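Local coordinates for L-talarate/Galactarate Dehydratase (Salmonella typhimurium, PDB 2PP0), which catalyses the magnesium-dependent dehydration of L-talarate and galactarate to 5-keto-4-deoxy-D-glucarate, and also epimerizes L-talarate to galactarate, at residues Glu103-Ile108 / Ala144-Leu149. Numbering follows the deposited sequence.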
ATOM      1  N   GLU B 103     -11.410 -16.921  -9.915  1.00 31.45           N
ATOM      2  CA  GLU B 103     -10.655 -16.221  -8.879  1.00 30.88           C
ATOM      3  C   GLU B 103     -11.454 -15.075  -8.256  1.00 29.97           C
ATOM      4  O   GLU B 103     -12.252 -14.422  -8.931  1.00 27.15           O
ATOM      5  CB  GLU B 103      -9.355 -15.660  -9.464  1.00 33.00           C
ATOM      6  CG  GLU B 103      -8.328 -16.715  -9.899  1.00 34.76           C
ATOM      7  CD  GLU B 103      -7.778 -17.508  -8.731  1.00 34.29           C
ATOM      8  OE1 GLU B 103      -7.446 -16.889  -7.701  1.00 37.34           O
ATOM      9  OE2 GLU B 103      -7.664 -18.747  -8.839  1.00 34.94           O
ATOM     10  N   ASP B 104     -11.244 -14.843  -6.963  1.00 29.53           N
ATOM     11  CA  ASP B 104     -11.917 -13.740  -6.272  1.00 29.60           C
ATOM     12  C   ASP B 104     -11.166 -12.505  -6.759  1.00 28.72           C
ATOM     13  O   ASP B 104     -10.010 -12.297  -6.398  1.00 29.39           O
ATOM     14  CB  ASP B 104     -11.758 -13.874  -4.757  1.00 29.88           C
ATOM     15  CG  ASP B 104     -12.459 -12.765  -4.000  1.00 28.42           C
ATOM     16  OD1 ASP B 104     -12.540 -11.642  -4.532  1.00 27.84           O
ATOM     17  OD2 ASP B 104     -12.916 -13.014  -2.864  1.00 30.16           O
ATOM     18  N   PRO B 105     -11.821 -11.658  -7.565  1.00 26.77           N
ATOM     19  CA  PRO B 105     -11.182 -10.451  -8.098  1.00 26.10           C
ATOM     20  C   PRO B 105     -10.587  -9.459  -7.100  1.00 27.20           C
ATOM     21  O   PRO B 105      -9.756  -8.629  -7.475  1.00 26.51           O
ATOM     22  CB  PRO B 105     -12.286  -9.833  -8.952  1.00 25.42           C
ATOM     23  CG  PRO B 105     -13.531 -10.206  -8.191  1.00 25.56           C
ATOM     24  CD  PRO B 105     -13.266 -11.662  -7.862  1.00 26.21           C
ATOM     25  N   ASN B 106     -10.993  -9.535  -5.837  1.00 26.39           N
ATOM     26  CA  ASN B 106     -10.460  -8.605  -4.847  1.00 26.21           C
ATOM     27  C   ASN B 106      -9.043  -8.919  -4.387  1.00 24.75           C
ATOM     28  O   ASN B 106      -8.330  -8.025  -3.941  1.00 25.45           O
ATOM     29  CB  ASN B 106     -11.395  -8.536  -3.640  1.00 25.34           C
ATOM     30  CG  ASN B 106     -12.784  -8.098  -4.034  1.00 25.93           C
ATOM     31  OD1 ASN B 106     -13.721  -8.898  -4.048  1.00 27.62           O
ATOM     32  ND2 ASN B 106     -12.918  -6.828  -4.395  1.00 20.29           N
ATOM     33  N   ASP B 107      -8.640 -10.180  -4.494  1.00 26.85           N
ATOM     34  CA  ASP B 107      -7.300 -10.601  -4.082  1.00 26.20           C
ATOM     35  C   ASP B 107      -6.330 -10.371  -5.236  1.00 26.24           C
ATOM     36  O   ASP B 107      -5.790 -11.308  -5.827  1.00 25.47           O
ATOM     37  CB  ASP B 107      -7.333 -12.072  -3.656  1.00 25.38           C
ATOM     38  CG  ASP B 107      -8.221 -12.299  -2.437  1.00 28.17           C
ATOM     39  OD1 ASP B 107      -8.568 -11.294  -1.784  1.00 26.70           O
ATOM     40  OD2 ASP B 107      -8.561 -13.464  -2.116  1.00 26.12           O
ATOM     41  N   ILE B 108      -6.116  -9.095  -5.530  1.00 26.04           N
ATOM     42  CA  ILE B 108      -5.268  -8.655  -6.622  1.00 27.00           C
ATOM     43  C   ILE B 108      -3.827  -9.167  -6.613  1.00 27.95           C
ATOM     44  O   ILE B 108      -3.346  -9.646  -7.646  1.00 25.56           O
ATOM     45  CB  ILE B 108      -5.284  -7.115  -6.712  1.00 25.78           C
ATOM     46  CG1 ILE B 108      -6.730  -6.646  -6.937  1.00 24.78           C
ATOM     47  CG2 ILE B 108      -4.389  -6.641  -7.860  1.00 25.02           C
ATOM     48  CD1 ILE B 108      -6.896  -5.137  -7.122  1.00 23.75           C
ATOM     49  N   ALA B 144     -12.431  -0.275  -7.427  1.00 27.45           N
ATOM     50  CA  ALA B 144     -12.825   1.106  -7.177  1.00 26.74           C
ATOM     51  C   ALA B 144     -14.314   1.264  -7.476  1.00 29.66           C
ATOM     52  O   ALA B 144     -15.059   1.848  -6.683  1.00 28.60           O
ATOM     53  CB  ALA B 144     -12.014   2.063  -8.052  1.00 25.67           C
ATOM     54  N   LYS B 145     -14.739   0.740  -8.623  1.00 27.84           N
ATOM     55  CA  LYS B 145     -16.141   0.807  -9.019  1.00 27.91           C
ATOM     56  C   LYS B 145     -17.014   0.091  -7.995  1.00 27.62           C
ATOM     57  O   LYS B 145     -18.127   0.525  -7.709  1.00 29.46           O
ATOM     58  CB  LYS B 145     -16.333   0.179 -10.405  1.00 26.84           C
ATOM     59  CG  LYS B 145     -15.748   1.011 -11.528  1.00 26.71           C
ATOM     60  CD  LYS B 145     -15.814   0.293 -12.871  1.00 27.31           C
ATOM     61  CE  LYS B 145     -15.341   1.204 -14.001  1.00 27.83           C
ATOM     62  NZ  LYS B 145     -15.197   0.462 -15.296  1.00 25.82           N
ATOM     63  N   ARG B 146     -16.511  -1.009  -7.447  1.00 27.09           N
ATOM     64  CA  ARG B 146     -17.249  -1.762  -6.443  1.00 27.68           C
ATOM     65  C   ARG B 146     -17.470  -0.885  -5.201  1.00 29.48           C
ATOM     66  O   ARG B 146     -18.459  -1.036  -4.493  1.00 30.48           O
ATOM     67  CB  ARG B 146     -16.478  -3.024  -6.060  1.00 26.19           C
ATOM     68  CG  ARG B 146     -17.136  -3.874  -4.987  1.00 27.45           C
ATOM     69  CD  ARG B 146     -16.200  -4.980  -4.521  1.00 27.54           C
ATOM     70  NE  ARG B 146     -15.845  -5.880  -5.615  1.00 30.99           N
ATOM     71  CZ  ARG B 146     -16.571  -6.932  -5.987  1.00 32.87           C
ATOM     72  NH1 ARG B 146     -17.695  -7.229  -5.345  1.00 31.16           N
ATOM     73  NH2 ARG B 146     -16.179  -7.684  -7.011  1.00 29.86           N
ATOM     74  N   ALA B 147     -16.539   0.029  -4.940  1.00 28.83           N
ATOM     75  CA  ALA B 147     -16.650   0.933  -3.795  1.00 29.15           C
ATOM     76  C   ALA B 147     -17.412   2.203  -4.200  1.00 29.65           C
ATOM     77  O   ALA B 147     -17.698   3.065  -3.359  1.00 30.99           O
ATOM     78  CB  ALA B 147     -15.258   1.305  -3.285  1.00 27.23           C
ATOM     79  N   GLY B 148     -17.736   2.308  -5.487  1.00 28.30           N
ATOM     80  CA  GLY B 148     -18.439   3.473  -5.991  1.00 27.64           C
ATOM     81  C   GLY B 148     -17.564   4.708  -5.883  1.00 29.64           C
ATOM     82  O   GLY B 148     -18.030   5.781  -5.505  1.00 28.05           O
ATOM     83  N   LEU B 149     -16.287   4.563  -6.233  1.00 27.32           N
ATOM     84  CA  LEU B 149     -15.346   5.674  -6.138  1.00 27.23           C
ATOM     85  C   LEU B 149     -14.382   5.761  -7.300  1.00 26.89           C
ATOM     86  O   LEU B 149     -14.098   4.765  -7.957  1.00 24.00           O
ATOM     87  CB  LEU B 149     -14.463   5.523  -4.899  1.00 29.71           C
ATOM     88  CG  LEU B 149     -15.010   5.374  -3.490  1.00 31.03           C
ATOM     89  CD1 LEU B 149     -13.890   4.886  -2.568  1.00 31.41           C
ATOM     90  CD2 LEU B 149     -15.566   6.705  -3.032  1.00 30.71           C
TER
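Arg146, in the last turn of helix 127-146, reaches across to Pro105 and Asn106 and shows how one long side chain can join two backbones that stay well apart: the CA atoms of Arg146 and Asn106 are 9.8 Å from each other. From CB, which points toward the loop, the chain runs straight outward, with CG anti to the backbone N (chi1 178°), and bends at chi3. CD and NE run alongside the end of the Asn106 amide, Arg146 NE lying 3.3 Å from the atom modelled as Asn106 ND2; the amide is probably turned over, so the nature of this approach stays open. Beyond NE, one atom of the Asn106 amide lies over a face of the guanidinium, offset toward its rim, the two planes being 69° apart. At the tip, NH2 reaches CG of the Pro105 ring at 3.8 Å, and its charge is met by a salt bridge to Asp26; Phe73 adds a cation-pi contact. Within the N-terminal capping domain of this enolase-superfamily enzyme, the contact places the C-terminal end of helix 127-146 against the loop leading into helix 108-118. That loop makes a type I turn from Asp104 to Asp107, reinforced by an Asx turn in which Asp104 OD1 accepts from Asn106 N at 2.9 Å. Behind Arg146 the helix closes in a Schellman motif, with Gly148 at positive phi. The second subunit is also close by: its Leu149 packs on Asn106, and its Lys153 forms salt bridges with Asp104 and Asp107.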